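Local coordinates for protein putative cytochrome P450 154A1 (Streptomyces coelicolor, PDB 1ODO) that belongs to the cytochrome P450 family and binds a haem group, with 4-phenyl-1H-imidazole held in a pocket of the same chain, at residues 16-20 / 286-291; 44-50 / 322-328; 295-299 / 309-313. One frame throughout, in Å; residues are numbered along the deposited sequence.

Interaction 1: 16-20 / 286-291; sequences DHHTE and EPAVKH
In 16-20 the first turn of a helix faces the irregular loop 286-291. Asp16 is the N-cap: its OD1 accepts from Thr19 N (3.2 Å), and its OD2 from Thr19 OG1 (2.6 Å). Glu20 N donates to Asp16 O at 3.1 Å. Glu286 is the first residue after helix 275-285 to leave helical angles (phi/psi -142/67). CA atoms are 8.4 Å apart for His17 and Lys290 and 9.6 Å for His18 and Glu286, so long side chains bridge the gap. His17 (chi1 p) donates from NE2 to Glu286 OE1 at 2.9 Å. OE1 also accepts from Asn396. Glu20, extended with chi1 and chi2 both t, receives His291 NE2 on its OE2 at 2.7 Å. Glu286 and His291 both have chi1 m. His291 ND1 is bonded to Ser318. The main partner of Lys290 NZ is Ser392 O. A water is an additional one: it accepts from Lys290 NZ at 2.8 Å and donates to Glu20 OE2 at 2.9 Å. Lys290 CD packs on His17 CB at 3.8 Å. Two His-carboxylate hydrogen bonds and one water bridge tie the start of helix 17-25 to the loop before strand 292-297, against which helices 247-260 and 319-322 pack.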
loop_
_atom_site.group_PDB
_atom_site.type_symbol
_atom_site.label_atom_id
_atom_site.label_comp_id
_atom_site.label_asym_id
_atom_site.label_seq_id
_atom_site.Cartn_x
_atom_site.Cartn_y
_atom_site.Cartn_z
ATOM N N ASP A 16 12.421 -1.743 -13.098
ATOM C CA ASP A 16 13.519 -2.368 -12.368
ATOM C C ASP A 16 13.759 -1.642 -11.049
ATOM O O ASP A 16 14.722 -0.880 -10.914
ATOM C CB ASP A 16 14.784 -2.324 -13.230
ATOM C CG ASP A 16 15.949 -3.064 -12.605
ATOM O OD1 ASP A 16 15.780 -3.653 -11.517
ATOM O OD2 ASP A 16 17.039 -3.061 -13.212
ATOM N N HIS A 17 12.888 -1.893 -10.075
ATOM C CA HIS A 17 13.009 -1.247 -8.778
ATOM C C HIS A 17 14.256 -1.610 -7.979
ATOM O O HIS A 17 14.717 -0.808 -7.170
ATOM C CB HIS A 17 11.737 -1.477 -7.942
ATOM C CG HIS A 17 11.579 -2.871 -7.417
ATOM N ND1 HIS A 17 11.470 -3.973 -8.239
ATOM C CD2 HIS A 17 11.466 -3.335 -6.150
ATOM C CE1 HIS A 17 11.296 -5.055 -7.501
ATOM N NE2 HIS A 17 11.288 -4.696 -6.229
ATOM N N HIS A 18 14.811 -2.801 -8.199
ATOM C CA HIS A 18 16.014 -3.198 -7.464
ATOM C C HIS A 18 17.178 -2.299 -7.860
ATOM O O HIS A 18 17.955 -1.861 -7.011
ATOM C CB HIS A 18 16.393 -4.652 -7.747
ATOM C CG HIS A 18 15.428 -5.648 -7.188
ATOM N ND1 HIS A 18 14.824 -5.486 -5.959
ATOM C CD2 HIS A 18 14.992 -6.836 -7.669
ATOM C CE1 HIS A 18 14.057 -6.531 -5.708
ATOM N NE2 HIS A 18 14.141 -7.365 -6.728
ATOM N N THR A 19 17.318 -2.039 -9.155
ATOM C CA THR A 19 18.402 -1.179 -9.607
ATOM C C THR A 19 18.095 0.228 -9.116
ATOM O O THR A 19 18.991 0.968 -8.712
ATOM C CB THR A 19 18.520 -1.166 -11.139
ATOM O OG1 THR A 19 18.917 -2.464 -11.592
ATOM C CG2 THR A 19 19.564 -0.137 -11.585
ATOM N N GLU A 20 16.816 0.590 -9.140
ATOM C CA GLU A 20 16.407 1.914 -8.689
ATOM C C GLU A 20 16.834 2.138 -7.234
ATOM O O GLU A 20 17.279 3.229 -6.878
ATOM C CB GLU A 20 14.890 2.076 -8.814
ATOM C CG GLU A 20 14.373 3.408 -8.282
ATOM C CD GLU A 20 12.875 3.554 -8.436
ATOM O OE1 GLU A 20 12.425 4.081 -9.479
ATOM O OE2 GLU A 20 12.148 3.127 -7.515
ATOM N N GLU A 286 10.334 -6.649 0.186
ATOM C CA GLU A 286 9.559 -6.278 -0.998
ATOM C C GLU A 286 8.234 -5.643 -0.588
ATOM O O GLU A 286 7.166 -6.219 -0.798
ATOM C CB GLU A 286 9.297 -7.504 -1.877
ATOM C CG GLU A 286 10.559 -8.134 -2.451
ATOM C CD GLU A 286 11.237 -7.279 -3.513
ATOM O OE1 GLU A 286 10.835 -6.111 -3.715
ATOM O OE2 GLU A 286 12.184 -7.785 -4.147
ATOM N N PRO A 287 8.292 -4.446 0.016
ATOM C CA PRO A 287 7.091 -3.728 0.461
ATOM C C PRO A 287 6.183 -3.384 -0.720
ATOM O O PRO A 287 6.668 -3.159 -1.830
ATOM C CB PRO A 287 7.665 -2.490 1.155
ATOM C CG PRO A 287 8.954 -2.258 0.425
ATOM C CD PRO A 287 9.509 -3.658 0.281
ATOM N N ALA A 288 4.876 -3.335 -0.471
ATOM C CA ALA A 288 3.892 -3.026 -1.512
ATOM C C ALA A 288 3.918 -1.597 -2.051
ATOM O O ALA A 288 3.539 -1.362 -3.202
ATOM C CB ALA A 288 2.482 -3.366 -1.010
ATOM N N VAL A 289 4.345 -0.645 -1.224
ATOM C CA VAL A 289 4.415 0.758 -1.633
ATOM C C VAL A 289 5.884 1.183 -1.593
ATOM O O VAL A 289 6.476 1.301 -0.521
ATOM C CB VAL A 289 3.584 1.645 -0.687
ATOM C CG1 VAL A 289 3.744 3.114 -1.059
ATOM C CG2 VAL A 289 2.120 1.232 -0.762
ATOM N N LYS A 290 6.466 1.419 -2.764
ATOM C CA LYS A 290 7.871 1.815 -2.848
ATOM C C LYS A 290 8.207 3.267 -2.532
ATOM O O LYS A 290 9.249 3.549 -1.940
ATOM C CB LYS A 290 8.411 1.461 -4.238
ATOM C CG LYS A 290 8.317 -0.029 -4.557
ATOM C CD LYS A 290 8.682 -0.321 -6.009
ATOM C CE LYS A 290 7.608 0.188 -6.961
ATOM N NZ LYS A 290 7.947 -0.099 -8.389
ATOM N N HIS A 291 7.336 4.184 -2.941
ATOM C CA HIS A 291 7.544 5.615 -2.705
ATOM C C HIS A 291 6.200 6.194 -2.293
ATOM O O HIS A 291 5.161 5.783 -2.819
ATOM C CB HIS A 291 8.011 6.305 -3.990
ATOM C CG HIS A 291 9.269 5.737 -4.568
ATOM N ND1 HIS A 291 10.521 6.039 -4.077
ATOM C CD2 HIS A 291 9.466 4.888 -5.604
ATOM C CE1 HIS A 291 11.436 5.401 -4.786
ATOM N NE2 HIS A 291 10.821 4.694 -5.719
HETATM O O HOH W 1 10.182 1.546 -8.891
#

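Interaction 2: 44-50 / 322-328; sequences SDPVLLK and ANRHPDW
The helix start in 44-50 packs on a turn, mainly through apolar contacts. Asp45 is the N-cap of helix 46-52, its OD1 accepting from Val47 N at 3.0 Å. Segment 322-328 opens at Ala322, whose CA lies 4.3 Å from Ser44 CA. Ala322 CA makes a CA-H...O contact with Ser44 O at 3.1 Å. Its CB meets Leu49 CD2 at 4.3 Å and Pro46 CD at 4.4 Å. A type I beta turn runs from Ala322 to His325, closed by His325 N to Ala322 O at 3.0 Å. Within it, Asn323 O accepts from Arg284, and Arg324 forms a salt bridge with Asp333. His325 (chi1 t) sets its CG 3.6 Å from Pro46 CD and its CD2 3.5 Å from Ser44 O. Its ND1 accepts from Asp327 N at 3.2 Å. Trp328 N bonds His325 O at 3.0 Å. Pro46 CB lies 3.9 Å from the centroid of the Trp328 (chi1 t) six-membered ring, over its face, a CH-pi contact, while Trp328 NE1 bonds Glu343. Lys50 NZ comes within 4.0 Å of Trp328 CZ2. This N-capped helix is joined by proline-aromatic CH-pi packing to the turn starting on the last residue of helix 319-322 of the P450 fold.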
loop_
_atom_site.group_PDB
_atom_site.type_symbol
_atom_site.label_atom_id
_atom_site.label_comp_id
_atom_site.label_asym_id
_atom_site.label_seq_id
_atom_site.Cartn_x
_atom_site.Cartn_y
_atom_site.Cartn_z
ATOM N N SER A 44 15.929 8.139 1.455
ATOM C CA SER A 44 15.986 6.700 1.692
ATOM C C SER A 44 16.830 6.289 2.901
ATOM O O SER A 44 17.067 5.104 3.121
ATOM C CB SER A 44 16.450 5.961 0.424
ATOM O OG SER A 44 17.671 6.476 -0.075
ATOM N N ASP A 45 17.292 7.274 3.671
ATOM C CA ASP A 45 18.093 7.015 4.870
ATOM C C ASP A 45 16.986 6.892 5.926
ATOM O O ASP A 45 16.318 7.877 6.241
ATOM C CB ASP A 45 18.989 8.222 5.174
ATOM C CG ASP A 45 19.690 8.121 6.522
ATOM O OD1 ASP A 45 19.334 7.243 7.330
ATOM O OD2 ASP A 45 20.601 8.941 6.779
ATOM N N PRO A 46 16.761 5.680 6.464
ATOM C CA PRO A 46 15.710 5.480 7.469
ATOM C C PRO A 46 15.800 6.348 8.722
ATOM O O PRO A 46 14.776 6.713 9.295
ATOM C CB PRO A 46 15.803 3.983 7.778
ATOM C CG PRO A 46 17.240 3.680 7.543
ATOM C CD PRO A 46 17.529 4.439 6.266
ATOM N N VAL A 47 17.014 6.673 9.155
ATOM C CA VAL A 47 17.170 7.503 10.347
ATOM C C VAL A 47 16.594 8.882 10.031
ATOM O O VAL A 47 15.760 9.413 10.769
ATOM C CB VAL A 47 18.656 7.637 10.744
ATOM C CG1 VAL A 47 18.808 8.614 11.907
ATOM C CG2 VAL A 47 19.206 6.274 11.134
ATOM N N LEU A 48 17.036 9.451 8.915
ATOM C CA LEU A 48 16.569 10.762 8.491
ATOM C C LEU A 48 15.072 10.717 8.194
ATOM O O LEU A 48 14.318 11.613 8.577
ATOM C CB LEU A 48 17.336 11.210 7.239
ATOM C CG LEU A 48 16.886 12.519 6.585
ATOM C CD1 LEU A 48 16.985 13.664 7.590
ATOM C CD2 LEU A 48 17.763 12.806 5.362
ATOM N N LEU A 49 14.635 9.664 7.518
ATOM C CA LEU A 49 13.222 9.544 7.187
ATOM C C LEU A 49 12.357 9.549 8.457
ATOM O O LEU A 49 11.361 10.267 8.527
ATOM C CB LEU A 49 12.990 8.277 6.357
ATOM C CG LEU A 49 11.696 8.154 5.546
ATOM C CD1 LEU A 49 11.369 9.465 4.829
ATOM C CD2 LEU A 49 11.863 7.017 4.534
ATOM N N LYS A 50 12.738 8.771 9.465
ATOM C CA LYS A 50 11.965 8.728 10.706
ATOM C C LYS A 50 11.914 10.094 11.386
ATOM O O LYS A 50 10.914 10.444 12.018
ATOM C CB LYS A 50 12.540 7.690 11.668
ATOM C CG LYS A 50 12.236 6.252 11.271
ATOM C CD LYS A 50 12.870 5.291 12.259
ATOM C CE LYS A 50 12.478 3.857 11.987
ATOM N NZ LYS A 50 13.149 2.957 12.970
ATOM N N ALA A 322 14.804 2.436 1.467
ATOM C CA ALA A 322 15.194 2.629 2.858
ATOM C C ALA A 322 15.218 1.310 3.629
ATOM O O ALA A 322 16.083 1.101 4.484
ATOM C CB ALA A 322 14.241 3.612 3.538
ATOM N N ASN A 323 14.274 0.423 3.328
ATOM C CA ASN A 323 14.212 -0.865 4.012
ATOM C C ASN A 323 15.457 -1.706 3.745
ATOM O O ASN A 323 15.734 -2.657 4.474
ATOM C CB ASN A 323 12.983 -1.662 3.571
ATOM C CG ASN A 323 11.692 -1.156 4.195
ATOM O OD1 ASN A 323 11.701 -0.318 5.099
ATOM N ND2 ASN A 323 10.567 -1.686 3.722
ATOM N N ARG A 324 16.197 -1.355 2.696
ATOM C CA ARG A 324 17.413 -2.082 2.332
ATOM C C ARG A 324 18.682 -1.277 2.577
ATOM O O ARG A 324 19.748 -1.611 2.054
ATOM C CB ARG A 324 17.346 -2.503 0.859
ATOM C CG ARG A 324 16.348 -3.638 0.576
ATOM C CD ARG A 324 15.939 -3.645 -0.893
ATOM N NE ARG A 324 15.075 -4.768 -1.265
ATOM C CZ ARG A 324 15.488 -5.825 -1.961
ATOM N NH1 ARG A 324 16.754 -5.909 -2.353
ATOM N NH2 ARG A 324 14.633 -6.781 -2.299
ATOM N N HIS A 325 18.571 -0.219 3.375
ATOM C CA HIS A 325 19.722 0.629 3.682
ATOM C C HIS A 325 20.728 -0.191 4.488
ATOM O O HIS A 325 20.389 -0.764 5.524
ATOM C CB HIS A 325 19.259 1.862 4.461
ATOM C CG HIS A 325 20.283 2.953 4.528
ATOM N ND1 HIS A 325 21.402 2.875 5.328
ATOM C CD2 HIS A 325 20.357 4.145 3.890
ATOM C CE1 HIS A 325 22.121 3.975 5.180
ATOM N NE2 HIS A 325 21.509 4.761 4.314
ATOM N N PRO A 326 21.987 -0.250 4.020
ATOM C CA PRO A 326 23.066 -1.007 4.664
ATOM C C PRO A 326 23.434 -0.677 6.110
ATOM O O PRO A 326 24.086 -1.485 6.775
ATOM C CB PRO A 326 24.236 -0.828 3.696
ATOM C CG PRO A 326 23.988 0.529 3.122
ATOM C CD PRO A 326 22.498 0.502 2.860
ATOM N N ASP A 327 23.050 0.497 6.601
ATOM C CA ASP A 327 23.375 0.845 7.982
ATOM C C ASP A 327 22.228 0.416 8.893
ATOM O O ASP A 327 22.339 0.464 10.117
ATOM C CB ASP A 327 23.640 2.348 8.128
ATOM C CG ASP A 327 25.126 2.668 8.259
ATOM O OD1 ASP A 327 25.938 1.984 7.601
ATOM O OD2 ASP A 327 25.481 3.605 9.007
ATOM N N TRP A 328 21.123 -0.012 8.288
ATOM C CA TRP A 328 19.962 -0.450 9.063
ATOM C C TRP A 328 19.941 -1.969 9.221
ATOM O O TRP A 328 19.798 -2.488 10.333
ATOM C CB TRP A 328 18.664 -0.001 8.385
ATOM C CG TRP A 328 17.459 -0.069 9.286
ATOM C CD1 TRP A 328 17.446 -0.352 10.625
ATOM C CD2 TRP A 328 16.101 0.216 8.925
ATOM N NE1 TRP A 328 16.164 -0.256 11.120
ATOM C CE2 TRP A 328 15.319 0.093 10.099
ATOM C CE3 TRP A 328 15.469 0.565 7.726
ATOM C CZ2 TRP A 328 13.936 0.310 10.104
ATOM C CZ3 TRP A 328 14.091 0.780 7.733
ATOM C CH2 TRP A 328 13.343 0.652 8.914
#

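Interaction 3: 295-299 / 309-313; sequences RYAVT and IARGE. With HEM (protoporphyrin IX containing Fe), chain B.
Arg295 makes the strongest polar contact here, with one haem propionate. Its NH1 donates to HEM O1D at 2.8 Å and its NH2 to HEM O2D at 2.9 Å, a bidentate pair at the edge of the guanidinium. The Arg295 side chain leaves with chi1 m, runs on with chi2 and chi3 t, then bends at chi4 of 77°. Between the segments, two backbone hydrogen bonds join Ala297 to the turn: Ala297 N to Glu313 O at 3.2 Å, and Gly312 N to Ala297 O at 2.8 Å. Nearest CA pairs are Tyr296 with Glu313 (5.6 Å) and Thr299 with Arg311 (4.3 Å). Segment 309-313 holds a type II beta turn from Ala310 to Glu313, closed by Glu313 N to Ala310 O at 2.9 Å. Gly312 sits at its third position with phi 89°, where a CB would jam against the preceding carbonyl oxygen. Glu313 OE1 accepts from Ala310 N at 2.9 Å and also from Trp41. Further out, Tyr296 CA makes a CA-H...O contact with Glu313 O at 3.5 Å. Ala297 CB packs on Ile309 CG2 at 3.7 Å, and Arg311 CG lies 3.2 Å from Val298 O. The Tyr296 ring stacks on Trp66. The chemistry implies that strand 292-297, pinned at its end by main-chain bonds, presents a cationic side chain to the anionic propionate, an arrangement well known in P450s.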
loop_
_atom_site.group_PDB
_atom_site.type_symbol
_atom_site.label_atom_id
_atom_site.label_comp_id
_atom_site.label_asym_id
_atom_site.label_seq_id
_atom_site.Cartn_x
_atom_site.Cartn_y
_atom_site.Cartn_z
ATOM N N ARG A 295 5.208 14.891 0.725
ATOM C CA ARG A 295 5.289 15.713 1.926
ATOM C C ARG A 295 5.979 17.020 1.568
ATOM O O ARG A 295 6.617 17.113 0.523
ATOM C CB ARG A 295 6.050 14.981 3.034
ATOM C CG ARG A 295 5.185 13.972 3.785
ATOM C CD ARG A 295 5.985 13.260 4.870
ATOM N NE ARG A 295 5.133 12.519 5.797
ATOM C CZ ARG A 295 4.564 11.343 5.537
ATOM N NH1 ARG A 295 4.743 10.744 4.366
ATOM N NH2 ARG A 295 3.817 10.760 6.464
ATOM N N TYR A 296 5.852 18.023 2.429
ATOM C CA TYR A 296 6.469 19.321 2.170
ATOM C C TYR A 296 7.127 19.903 3.410
ATOM O O TYR A 296 6.689 19.663 4.530
ATOM C CB TYR A 296 5.408 20.293 1.641
ATOM C CG TYR A 296 4.386 19.587 0.786
ATOM C CD1 TYR A 296 3.206 19.093 1.343
ATOM C CD2 TYR A 296 4.665 19.282 -0.546
ATOM C CE1 TYR A 296 2.332 18.299 0.596
ATOM C CE2 TYR A 296 3.805 18.491 -1.299
ATOM C CZ TYR A 296 2.646 17.999 -0.725
ATOM O OH TYR A 296 1.829 17.170 -1.460
ATOM N N ALA A 297 8.187 20.672 3.198
ATOM C CA ALA A 297 8.898 21.290 4.305
ATOM C C ALA A 297 8.150 22.551 4.725
ATOM O O ALA A 297 7.932 23.454 3.916
ATOM C CB ALA A 297 10.321 21.637 3.884
ATOM N N VAL A 298 7.744 22.602 5.989
ATOM C CA VAL A 298 7.022 23.757 6.510
ATOM C C VAL A 298 8.007 24.905 6.704
ATOM O O VAL A 298 7.635 26.081 6.660
ATOM C CB VAL A 298 6.348 23.417 7.853
ATOM C CG1 VAL A 298 5.589 24.628 8.381
ATOM C CG2 VAL A 298 5.408 22.229 7.666
ATOM N N THR A 299 9.271 24.547 6.909
ATOM C CA THR A 299 10.339 25.521 7.107
ATOM C C THR A 299 11.614 24.888 6.549
ATOM O O THR A 299 11.625 23.700 6.233
ATOM C CB THR A 299 10.539 25.834 8.606
ATOM O OG1 THR A 299 11.454 26.927 8.750
ATOM C CG2 THR A 299 11.093 24.616 9.335
ATOM N N ILE A 309 16.628 21.517 2.541
ATOM C CA ILE A 309 15.350 21.204 1.927
ATOM C C ILE A 309 14.676 22.538 2.221
ATOM O O ILE A 309 14.296 22.813 3.362
ATOM C CB ILE A 309 14.590 20.082 2.651
ATOM C CG1 ILE A 309 15.321 18.749 2.464
ATOM C CG2 ILE A 309 13.166 19.986 2.095
ATOM C CD1 ILE A 309 14.592 17.555 3.063
ATOM N N ALA A 310 14.569 23.381 1.201
ATOM C CA ALA A 310 13.955 24.697 1.352
ATOM C C ALA A 310 12.473 24.649 1.686
ATOM O O ALA A 310 11.764 23.724 1.291
ATOM C CB ALA A 310 14.173 25.516 0.080
ATOM N N ARG A 311 12.010 25.652 2.427
ATOM C CA ARG A 311 10.604 25.720 2.803
ATOM C C ARG A 311 9.793 25.614 1.519
ATOM O O ARG A 311 10.113 26.264 0.524
ATOM C CB ARG A 311 10.290 27.058 3.486
ATOM C CG ARG A 311 8.835 27.196 3.921
ATOM C CD ARG A 311 8.564 28.532 4.603
ATOM N NE ARG A 311 8.599 29.642 3.656
ATOM C CZ ARG A 311 8.413 30.914 3.987
ATOM N NH1 ARG A 311 8.177 31.247 5.251
ATOM N NH2 ARG A 311 8.461 31.856 3.053
ATOM N N GLY A 312 8.755 24.786 1.538
ATOM C CA GLY A 312 7.925 24.628 0.358
ATOM C C GLY A 312 8.344 23.548 -0.626
ATOM O O GLY A 312 7.596 23.250 -1.553
ATOM N N GLU A 313 9.525 22.959 -0.449
ATOM C CA GLU A 313 9.963 21.913 -1.375
ATOM C C GLU A 313 9.374 20.566 -0.966
ATOM O O GLU A 313 9.193 20.296 0.224
ATOM C CB GLU A 313 11.492 21.842 -1.427
ATOM C CG GLU A 313 12.127 23.086 -2.026
ATOM C CD GLU A 313 13.613 22.929 -2.290
ATOM O OE1 GLU A 313 14.300 22.255 -1.494
ATOM O OE2 GLU A 313 14.098 23.497 -3.289
HETATM C CHA HEM B . -1.378 4.944 4.947
HETATM C CHB HEM B . -5.324 2.206 5.287
HETATM C CHC HEM B . -2.812 -1.619 3.745
HETATM C CHD HEM B . 1.109 1.134 3.389
HETATM C C1A HEM B . -2.671 4.554 5.197
HETATM C C2A HEM B . -3.751 5.407 5.681
HETATM C C3A HEM B . -4.851 4.647 5.771
HETATM C C4A HEM B . -4.498 3.297 5.354
HETATM C CMA HEM B . -6.259 5.076 6.222
HETATM C CAA HEM B . -3.595 6.908 6.009
HETATM C CBA HEM B . -3.047 7.101 7.435
HETATM C CGA HEM B . -2.836 8.550 7.869
HETATM O O1A HEM B . -2.441 9.355 6.953
HETATM O O2A HEM B . -3.045 8.845 9.044
HETATM C C1B HEM B . -4.997 0.935 4.894
HETATM C C2B HEM B . -5.934 -0.173 4.839
HETATM C C3B HEM B . -5.231 -1.258 4.405
HETATM C C4B HEM B . -3.866 -0.832 4.188
HETATM C CMB HEM B . -7.428 -0.080 5.211
HETATM C CAB HEM B . -5.724 -2.698 4.160
HETATM C CBB HEM B . -6.187 -3.435 5.428
HETATM C C1C HEM B . -1.509 -1.195 3.521
HETATM C C2C HEM B . -0.430 -2.069 3.037
HETATM C C3C HEM B . 0.674 -1.295 2.931
HETATM C C4C HEM B . 0.291 0.038 3.349
HETATM C CMC HEM B . -0.626 -3.585 2.724
HETATM C CAC HEM B . 2.114 -1.635 2.464
HETATM C CBC HEM B . 2.754 -2.899 3.047
HETATM C C1D HEM B . 0.792 2.408 3.771
HETATM C C2D HEM B . 1.695 3.536 3.777
HETATM C C3D HEM B . 0.996 4.613 4.206
HETATM C C4D HEM B . -0.346 4.153 4.483
HETATM C CMD HEM B . 3.174 3.473 3.346
HETATM C CAD HEM B . 1.534 6.047 4.336
HETATM C CBD HEM B . 2.544 6.337 5.451
HETATM C CGD HEM B . 2.949 7.789 5.306
HETATM O O1D HEM B . 4.091 8.051 4.910
HETATM O O2D HEM B . 2.066 8.641 5.559
HETATM N NA HEM B . -3.154 3.279 5.016
HETATM N NB HEM B . -3.738 0.508 4.483
HETATM N NC HEM B . -1.041 0.082 3.709
HETATM N ND HEM B . -0.472 2.799 4.204
HETATM FE FE HEM B . -2.084 1.673 4.364
#

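Interactions 1 and 2 touch, with centres 14 Å apart, and their segments alternate along the chain. Glu286 OE2 of interaction 1 and Arg324 NH2 of interaction 2 are 3.2 Å apart, a long and weak ion pair. Pro287 CG packs on Asn323 ND2 at 3.7 Å. Interaction 3 is more remote. Its centre lies 25 Å from that of interaction 1 and 20 Å from that of interaction 2, and it touches neither. It is joined to interaction 1 through strand 292-297, which follows His291 and carries Arg295. The haem is a shared landmark. Arg295 bonds it directly and Ala288 touches it. The side chain of Leu49 is about 7 Å from the haem (HEM). The side chain of His291 is about 9 Å from the haem (HEM).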